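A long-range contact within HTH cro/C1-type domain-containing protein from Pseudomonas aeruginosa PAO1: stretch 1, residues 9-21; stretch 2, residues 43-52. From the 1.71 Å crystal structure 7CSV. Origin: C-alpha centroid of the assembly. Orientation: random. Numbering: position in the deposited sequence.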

ATOM      1  N   ILE A   9      -5.145  11.917  -3.873  1.00 15.64           N
ATOM      2  CA  ILE A   9      -4.126  12.377  -4.805  1.00 17.58           C
ATOM      3  C   ILE A   9      -3.507  11.141  -5.427  1.00 14.64           C
ATOM      4  O   ILE A   9      -2.851  10.358  -4.733  1.00 16.81           O
ATOM      5  CB  ILE A   9      -3.050  13.222  -4.116  1.00 17.95           C
ATOM      6  CG1 ILE A   9      -3.651  14.512  -3.565  1.00 21.50           C
ATOM      7  CG2 ILE A   9      -1.925  13.545  -5.088  1.00 19.14           C
ATOM      8  CD1 ILE A   9      -2.604  15.478  -3.120  1.00 25.19           C
ATOM      9  N   HIS A  10      -3.705  10.973  -6.725  1.00 15.03           N
ATOM     10  CA  HIS A  10      -3.170   9.794  -7.389  1.00 16.66           C
ATOM     11  C   HIS A  10      -1.646   9.854  -7.466  1.00 14.23           C
ATOM     12  O   HIS A  10      -1.074  10.913  -7.747  1.00 15.67           O
ATOM     13  CB  HIS A  10      -3.753   9.654  -8.787  1.00 16.61           C
ATOM     14  CG  HIS A  10      -3.598   8.281  -9.348  1.00 12.24           C
ATOM     15  ND1 HIS A  10      -2.414   7.839  -9.896  1.00 12.27           N
ATOM     16  CD2 HIS A  10      -4.461   7.241  -9.423  1.00 14.78           C
ATOM     17  CE1 HIS A  10      -2.557   6.587 -10.290  1.00 12.76           C
ATOM     18  NE2 HIS A  10      -3.793   6.201 -10.019  1.00 12.24           N
ATOM     19  N   PRO A  11      -0.961   8.731  -7.229  1.00 12.60           N
ATOM     20  CA  PRO A  11       0.502   8.721  -7.357  1.00 13.15           C
ATOM     21  C   PRO A  11       0.990   9.187  -8.711  1.00 13.56           C
ATOM     22  O   PRO A  11       2.097   9.728  -8.799  1.00 13.92           O
ATOM     23  CB  PRO A  11       0.868   7.248  -7.129  1.00 16.33           C
ATOM     24  CG  PRO A  11      -0.275   6.689  -6.344  1.00 13.86           C
ATOM     25  CD  PRO A  11      -1.498   7.442  -6.751  1.00 12.86           C
ATOM     26  N   GLY A  12       0.214   8.967  -9.771  1.00 12.93           N
ATOM     27  CA  GLY A  12       0.644   9.393 -11.092  1.00 13.60           C
ATOM     28  C   GLY A  12       0.763  10.895 -11.213  1.00 17.46           C
ATOM     29  O   GLY A  12       1.568  11.396 -12.001  1.00 15.39           O
ATOM     30  N   GLU A  13      -0.017  11.634 -10.423  1.00 14.83           N
ATOM     31  CA  GLU A  13       0.119  13.085 -10.411  1.00 16.29           C
ATOM     32  C   GLU A  13       1.488  13.506  -9.890  1.00 15.81           C
ATOM     33  O   GLU A  13       2.120  14.417 -10.440  1.00 15.21           O
ATOM     34  CB  GLU A  13      -1.001  13.690  -9.570  1.00 19.38           C
ATOM     35  CG  GLU A  13      -0.922  15.187  -9.369  1.00 23.07           C
ATOM     36  CD  GLU A  13      -2.095  15.688  -8.545  1.00 24.64           C
ATOM     37  OE1 GLU A  13      -1.882  16.492  -7.618  1.00 32.67           O
ATOM     38  OE2 GLU A  13      -3.232  15.249  -8.807  1.00 27.05           O
ATOM     39  N   ILE A  14       1.960  12.853  -8.826  1.00 12.75           N
ATOM     40  CA  ILE A  14       3.288  13.148  -8.299  1.00 14.81           C
ATOM     41  C   ILE A  14       4.368  12.672  -9.261  1.00 13.82           C
ATOM     42  O   ILE A  14       5.401  13.337  -9.431  1.00 13.59           O
ATOM     43  CB  ILE A  14       3.444  12.523  -6.902  1.00 16.79           C
ATOM     44  CG1 ILE A  14       2.534  13.274  -5.919  1.00 20.93           C
ATOM     45  CG2 ILE A  14       4.907  12.504  -6.454  1.00 18.90           C
ATOM     46  CD1 ILE A  14       2.712  12.885  -4.495  1.00 29.16           C
ATOM     47  N   LEU A  15       4.159  11.518  -9.903  1.00 13.48           N
ATOM     48  CA  LEU A  15       5.115  11.055 -10.907  1.00 13.10           C
ATOM     49  C   LEU A  15       5.241  12.068 -12.037  1.00 13.05           C
ATOM     50  O   LEU A  15       6.358  12.444 -12.429  1.00 12.79           O
ATOM     51  CB  LEU A  15       4.682   9.693 -11.450  1.00 13.51           C
ATOM     52  CG  LEU A  15       5.483   9.071 -12.588  1.00  9.95           C
ATOM     53  CD1 LEU A  15       6.918   8.967 -12.154  1.00 12.34           C
ATOM     54  CD2 LEU A  15       4.894   7.699 -12.938  1.00 18.42           C
ATOM     55  N   ARG A  16       4.093  12.534 -12.554  1.00 12.70           N
ATOM     56  CA  ARG A  16       4.080  13.532 -13.622  1.00 14.01           C
ATOM     57  C   ARG A  16       4.790  14.808 -13.185  1.00 16.47           C
ATOM     58  O   ARG A  16       5.678  15.308 -13.876  1.00 14.79           O
ATOM     59  CB  ARG A  16       2.632  13.862 -14.031  1.00 20.18           C
ATOM     60  CG  ARG A  16       1.918  12.823 -14.873  1.00 26.54           C
ATOM     61  CD  ARG A  16       0.617  13.383 -15.483  1.00 28.56           C
ATOM     62  NE  ARG A  16      -0.034  14.373 -14.621  1.00 28.21           N
ATOM     63  CZ  ARG A  16      -1.067  14.126 -13.820  1.00 30.08           C
ATOM     64  NH1 ARG A  16      -1.572  15.103 -13.078  1.00 30.79           N
ATOM     65  NH2 ARG A  16      -1.615  12.914 -13.752  1.00 27.39           N
ATOM     66  N   ASP A  17       4.385  15.361 -12.042  1.00 13.74           N
ATOM     67  CA  ASP A  17       4.784  16.715 -11.670  1.00 18.97           C
ATOM     68  C   ASP A  17       6.204  16.777 -11.125  1.00 19.18           C
ATOM     69  O   ASP A  17       6.950  17.701 -11.462  1.00 22.16           O
ATOM     70  CB  ASP A  17       3.832  17.292 -10.620  1.00 16.33           C
ATOM     71  CG  ASP A  17       2.435  17.528 -11.145  1.00 22.91           C
ATOM     72  OD1 ASP A  17       2.237  17.562 -12.372  1.00 21.04           O
ATOM     73  OD2 ASP A  17       1.523  17.666 -10.309  1.00 20.68           O
ATOM     74  N   GLU A  18       6.589  15.836 -10.252  1.00 15.81           N
ATOM     75  CA  GLU A  18       7.854  15.937  -9.542  1.00 16.37           C
ATOM     76  C   GLU A  18       8.967  15.134 -10.189  1.00 15.60           C
ATOM     77  O   GLU A  18      10.119  15.246  -9.756  1.00 16.24           O
ATOM     78  CB  GLU A  18       7.698  15.480  -8.089  1.00 19.03           C
ATOM     79  CG  GLU A  18       6.640  16.225  -7.328  1.00 18.67           C
ATOM     80  CD  GLU A  18       7.003  17.673  -7.126  1.00 26.20           C
ATOM     81  OE1 GLU A  18       8.168  18.039  -7.360  1.00 29.82           O
ATOM     82  OE2 GLU A  18       6.125  18.446  -6.731  1.00 23.93           O
ATOM     83  N   PHE A  19       8.654  14.314 -11.186  1.00 14.41           N
ATOM     84  CA  PHE A  19       9.694  13.490 -11.789  1.00 16.22           C
ATOM     85  C   PHE A  19       9.717  13.641 -13.306  1.00 14.83           C
ATOM     86  O   PHE A  19      10.742  14.047 -13.865  1.00 19.03           O
ATOM     87  CB  PHE A  19       9.506  12.033 -11.362  1.00 15.83           C
ATOM     88  CG  PHE A  19       9.733  11.811  -9.893  1.00 12.94           C
ATOM     89  CD1 PHE A  19       8.698  11.953  -8.986  1.00 16.83           C
ATOM     90  CD2 PHE A  19      11.001  11.481  -9.415  1.00 15.83           C
ATOM     91  CE1 PHE A  19       8.910  11.764  -7.634  1.00 14.49           C
ATOM     92  CE2 PHE A  19      11.218  11.283  -8.068  1.00 14.35           C
ATOM     93  CZ  PHE A  19      10.161  11.424  -7.171  1.00 12.40           C
ATOM     94  N   LEU A  20       8.615  13.323 -13.988  1.00 14.26           N
ATOM     95  CA  LEU A  20       8.618  13.402 -15.449  1.00 16.10           C
ATOM     96  C   LEU A  20       8.834  14.832 -15.925  1.00 18.30           C
ATOM     97  O   LEU A  20       9.664  15.088 -16.806  1.00 21.68           O
ATOM     98  CB  LEU A  20       7.317  12.844 -16.019  1.00 15.64           C
ATOM     99  CG  LEU A  20       7.045  11.362 -15.755  1.00 15.99           C
ATOM    100  CD1 LEU A  20       5.853  10.893 -16.568  1.00 18.13           C
ATOM    101  CD2 LEU A  20       8.285  10.524 -16.062  1.00 17.49           C
ATOM    102  N   MET A  21       8.100  15.787 -15.345  1.00 18.32           N
ATOM    103  CA  MET A  21       8.288  17.178 -15.743  1.00 19.18           C
ATOM    104  C   MET A  21       9.594  17.747 -15.209  1.00 20.87           C
ATOM    105  O   MET A  21      10.188  18.627 -15.842  1.00 25.94           O
ATOM    106  CB  MET A  21       7.107  18.026 -15.269  1.00 17.87           C
ATOM    107  CG  MET A  21       5.818  17.740 -15.983  1.00 25.01           C
ATOM    108  SD  MET A  21       4.561  18.945 -15.519  1.00 42.68           S
ATOM    109  CE  MET A  21       3.104  17.910 -15.422  1.00 40.06           C
ATOM    110  N   ASP A  43      -0.989   4.304 -18.143  1.00 18.44           N
ATOM    111  CA  ASP A  43      -2.145   4.161 -17.257  1.00 17.10           C
ATOM    112  C   ASP A  43      -1.923   4.887 -15.930  1.00 18.92           C
ATOM    113  O   ASP A  43      -2.841   5.519 -15.398  1.00 17.68           O
ATOM    114  CB  ASP A  43      -2.443   2.683 -17.002  1.00 18.19           C
ATOM    115  CG  ASP A  43      -2.939   1.946 -18.238  1.00 20.17           C
ATOM    116  OD1 ASP A  43      -3.431   2.597 -19.177  1.00 23.83           O
ATOM    117  OD2 ASP A  43      -2.852   0.701 -18.250  1.00 24.76           O
ATOM    118  N   ILE A  44      -0.711   4.803 -15.376  1.00 12.20           N
ATOM    119  CA  ILE A  44      -0.440   5.420 -14.078  1.00 14.40           C
ATOM    120  C   ILE A  44      -0.510   6.943 -14.179  1.00 16.72           C
ATOM    121  O   ILE A  44      -1.133   7.604 -13.345  1.00 13.41           O
ATOM    122  CB  ILE A  44       0.922   4.956 -13.532  1.00 13.27           C
ATOM    123  CG1 ILE A  44       0.862   3.476 -13.156  1.00 12.62           C
ATOM    124  CG2 ILE A  44       1.342   5.825 -12.335  1.00 15.31           C
ATOM    125  CD1 ILE A  44       2.248   2.786 -13.171  1.00 12.20           C
ATOM    126  N   VAL A  45       0.142   7.527 -15.188  1.00 14.03           N
ATOM    127  CA  VAL A  45       0.146   8.983 -15.276  1.00 15.79           C
ATOM    128  C   VAL A  45      -1.234   9.509 -15.632  1.00 16.87           C
ATOM    129  O   VAL A  45      -1.549  10.657 -15.315  1.00 19.23           O
ATOM    130  CB  VAL A  45       1.188   9.497 -16.284  1.00 21.03           C
ATOM    131  CG1 VAL A  45       2.577   8.980 -15.923  1.00 17.75           C
ATOM    132  CG2 VAL A  45       0.808   9.118 -17.697  1.00 20.32           C
ATOM    133  N   ARG A  46      -2.055   8.699 -16.291  1.00 15.54           N
ATOM    134  CA  ARG A  46      -3.446   9.047 -16.557  1.00 13.91           C
ATOM    135  C   ARG A  46      -4.350   8.774 -15.365  1.00 18.44           C
ATOM    136  O   ARG A  46      -5.566   9.004 -15.463  1.00 16.68           O
ATOM    137  CB  ARG A  46      -3.953   8.268 -17.766  1.00 13.87           C
ATOM    138  CG  ARG A  46      -3.362   8.707 -19.097  1.00 19.58           C
ATOM    139  CD  ARG A  46      -4.150   9.868 -19.680  1.00 26.21           C
ATOM    140  NE  ARG A  46      -5.319   9.416 -20.427  1.00 29.44           N
ATOM    141  CZ  ARG A  46      -6.554   9.365 -19.938  1.00 29.49           C
ATOM    142  NH1 ARG A  46      -7.549   8.934 -20.708  1.00 31.65           N
ATOM    143  NH2 ARG A  46      -6.801   9.737 -18.687  1.00 34.50           N
ATOM    144  N   GLU A  47      -3.786   8.276 -14.256  1.00 15.02           N
ATOM    145  CA  GLU A  47      -4.541   7.997 -13.032  1.00 14.23           C
ATOM    146  C   GLU A  47      -5.585   6.896 -13.248  1.00 13.82           C
ATOM    147  O   GLU A  47      -6.655   6.901 -12.631  1.00 16.38           O
ATOM    148  CB  GLU A  47      -5.160   9.288 -12.477  1.00 18.18           C
ATOM    149  CG  GLU A  47      -4.126  10.417 -12.434  1.00 17.76           C
ATOM    150  CD  GLU A  47      -4.564  11.645 -11.662  1.00 26.17           C
ATOM    151  OE1 GLU A  47      -5.585  11.590 -10.944  1.00 19.74           O
ATOM    152  OE2 GLU A  47      -3.874  12.678 -11.787  1.00 26.92           O
ATOM    153  N   GLN A  48      -5.252   5.931 -14.108  1.00 13.56           N
ATOM    154  CA  GLN A  48      -6.101   4.798 -14.448  1.00 15.03           C
ATOM    155  C   GLN A  48      -5.537   3.484 -13.939  1.00 17.87           C
ATOM    156  O   GLN A  48      -6.063   2.419 -14.282  1.00 17.87           O
ATOM    157  CB  GLN A  48      -6.288   4.698 -15.966  1.00 14.26           C
ATOM    158  CG  GLN A  48      -6.772   5.964 -16.598  1.00 16.31           C
ATOM    159  CD  GLN A  48      -8.154   6.338 -16.091  1.00 18.19           C
ATOM    160  OE1 GLN A  48      -9.079   5.534 -16.151  1.00 21.57           O
ATOM    161  NE2 GLN A  48      -8.288   7.548 -15.566  1.00 19.20           N
ATOM    162  N   ARG A  49      -4.475   3.533 -13.146  1.00 13.05           N
ATOM    163  CA  ARG A  49      -3.876   2.326 -12.607  1.00 14.50           C
ATOM    164  C   ARG A  49      -3.021   2.732 -11.420  1.00 13.28           C
ATOM    165  O   ARG A  49      -2.414   3.804 -11.436  1.00 15.20           O
ATOM    166  CB  ARG A  49      -3.035   1.605 -13.668  1.00 21.24           C
ATOM    167  CG  ARG A  49      -2.266   0.413 -13.151  1.00 31.41           C
ATOM    168  CD  ARG A  49      -1.029   0.142 -13.992  1.00 29.12           C
ATOM    169  NE  ARG A  49      -1.345  -0.223 -15.370  1.00 34.32           N
ATOM    170  CZ  ARG A  49      -1.774  -1.424 -15.747  1.00 36.62           C
ATOM    171  NH1 ARG A  49      -2.029  -1.667 -17.024  1.00 33.38           N
ATOM    172  NH2 ARG A  49      -1.955  -2.383 -14.848  1.00 43.72           N
ATOM    173  N   GLY A  50      -2.997   1.890 -10.388  1.00 11.82           N
ATOM    174  CA  GLY A  50      -2.145   2.156  -9.244  1.00 14.37           C
ATOM    175  C   GLY A  50      -0.724   1.643  -9.425  1.00 15.37           C
ATOM    176  O   GLY A  50      -0.391   0.966 -10.404  1.00 13.84           O
ATOM    177  N   ILE A  51       0.120   1.992  -8.454  1.00 11.20           N
ATOM    178  CA  ILE A  51       1.503   1.520  -8.393  1.00 11.31           C
ATOM    179  C   ILE A  51       1.523   0.155  -7.725  1.00 10.97           C
ATOM    180  O   ILE A  51       1.161   0.023  -6.549  1.00 10.89           O
ATOM    181  CB  ILE A  51       2.389   2.495  -7.607  1.00 12.90           C
ATOM    182  CG1 ILE A  51       2.237   3.920  -8.118  1.00 16.68           C
ATOM    183  CG2 ILE A  51       3.853   2.045  -7.652  1.00 11.03           C
ATOM    184  CD1 ILE A  51       2.639   4.069  -9.505  1.00 16.58           C
ATOM    185  N   SER A  52       1.961  -0.856  -8.464  1.00 10.80           N
ATOM    186  CA  SER A  52       2.201  -2.169  -7.896  1.00 10.07           C
ATOM    187  C   SER A  52       3.545  -2.200  -7.165  1.00 12.74           C
ATOM    188  O   SER A  52       4.409  -1.340  -7.354  1.00  8.68           O
ATOM    189  CB  SER A  52       2.204  -3.233  -8.989  1.00 11.84           C
ATOM    190  OG  SER A  52       3.365  -3.086  -9.804  1.00 10.80           O
TER
HETATM  191  O   HOH W   1      -4.422  13.150  -8.405  1.00 21.76           O

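The helix of stretch 1 starts beside the point where the helix of stretch 2 ends, and the closest pair of CA atoms is G12 CA and V45 CA, 4.2 Å apart. Together the stretches bury 509 Å².

H10, at the N-cap position, opens the contact. Its ND1 accepts a hydrogen bond from G12 N (2.9 Å), which satisfies a free amide of the first turn and fixes the ring against stretch 2. There E47, with the positive phi of a Schellman motif, lays its CA over one face of the imidazole, 3.5 Å from the ring centroid and nearly along the normal. R49 O sits at the ring edge, 3.1 Å from H10 NE2. A water accepts from H10 N (2.8 Å) and donates to E13 OE2 (2.4 Å) and E47 OE1 (3.2 Å), so it ties the helix start to both carboxylates.

P11 adds an apolar contact, its CB 3.7 Å from I51 CG1. At G12 the absence of a side chain permits the close approach: an ideal CB would lie 1.9 Å from I44 O, a clash. Instead, G12 CA directs a C-H toward I44 O at 3.4 Å. I44 O also accepts a hydrogen bond from E47 N (2.9 Å) within its own stretch. E13 OE2 lies 4.0 Å from E47 OE2, two like charges close together.

One turn on, L15 CD2 packs against I44 CG2 (4.1 Å) and V45 CG1 (4.0 Å). R16 then supplies the polar clamp. Its NH2 donates to V45 O (2.7 Å), a carbonyl at the end of the helix, and to E47 OE2 (3.0 Å) in a nearly linear, charge-reinforced bond; both acceptors lie near the guanidinium plane. At the end of the wider pi-type turn at 16-20, L20 CD1 reaches V45 CG1 (3.8 Å) and extends the apolar patch begun by L15.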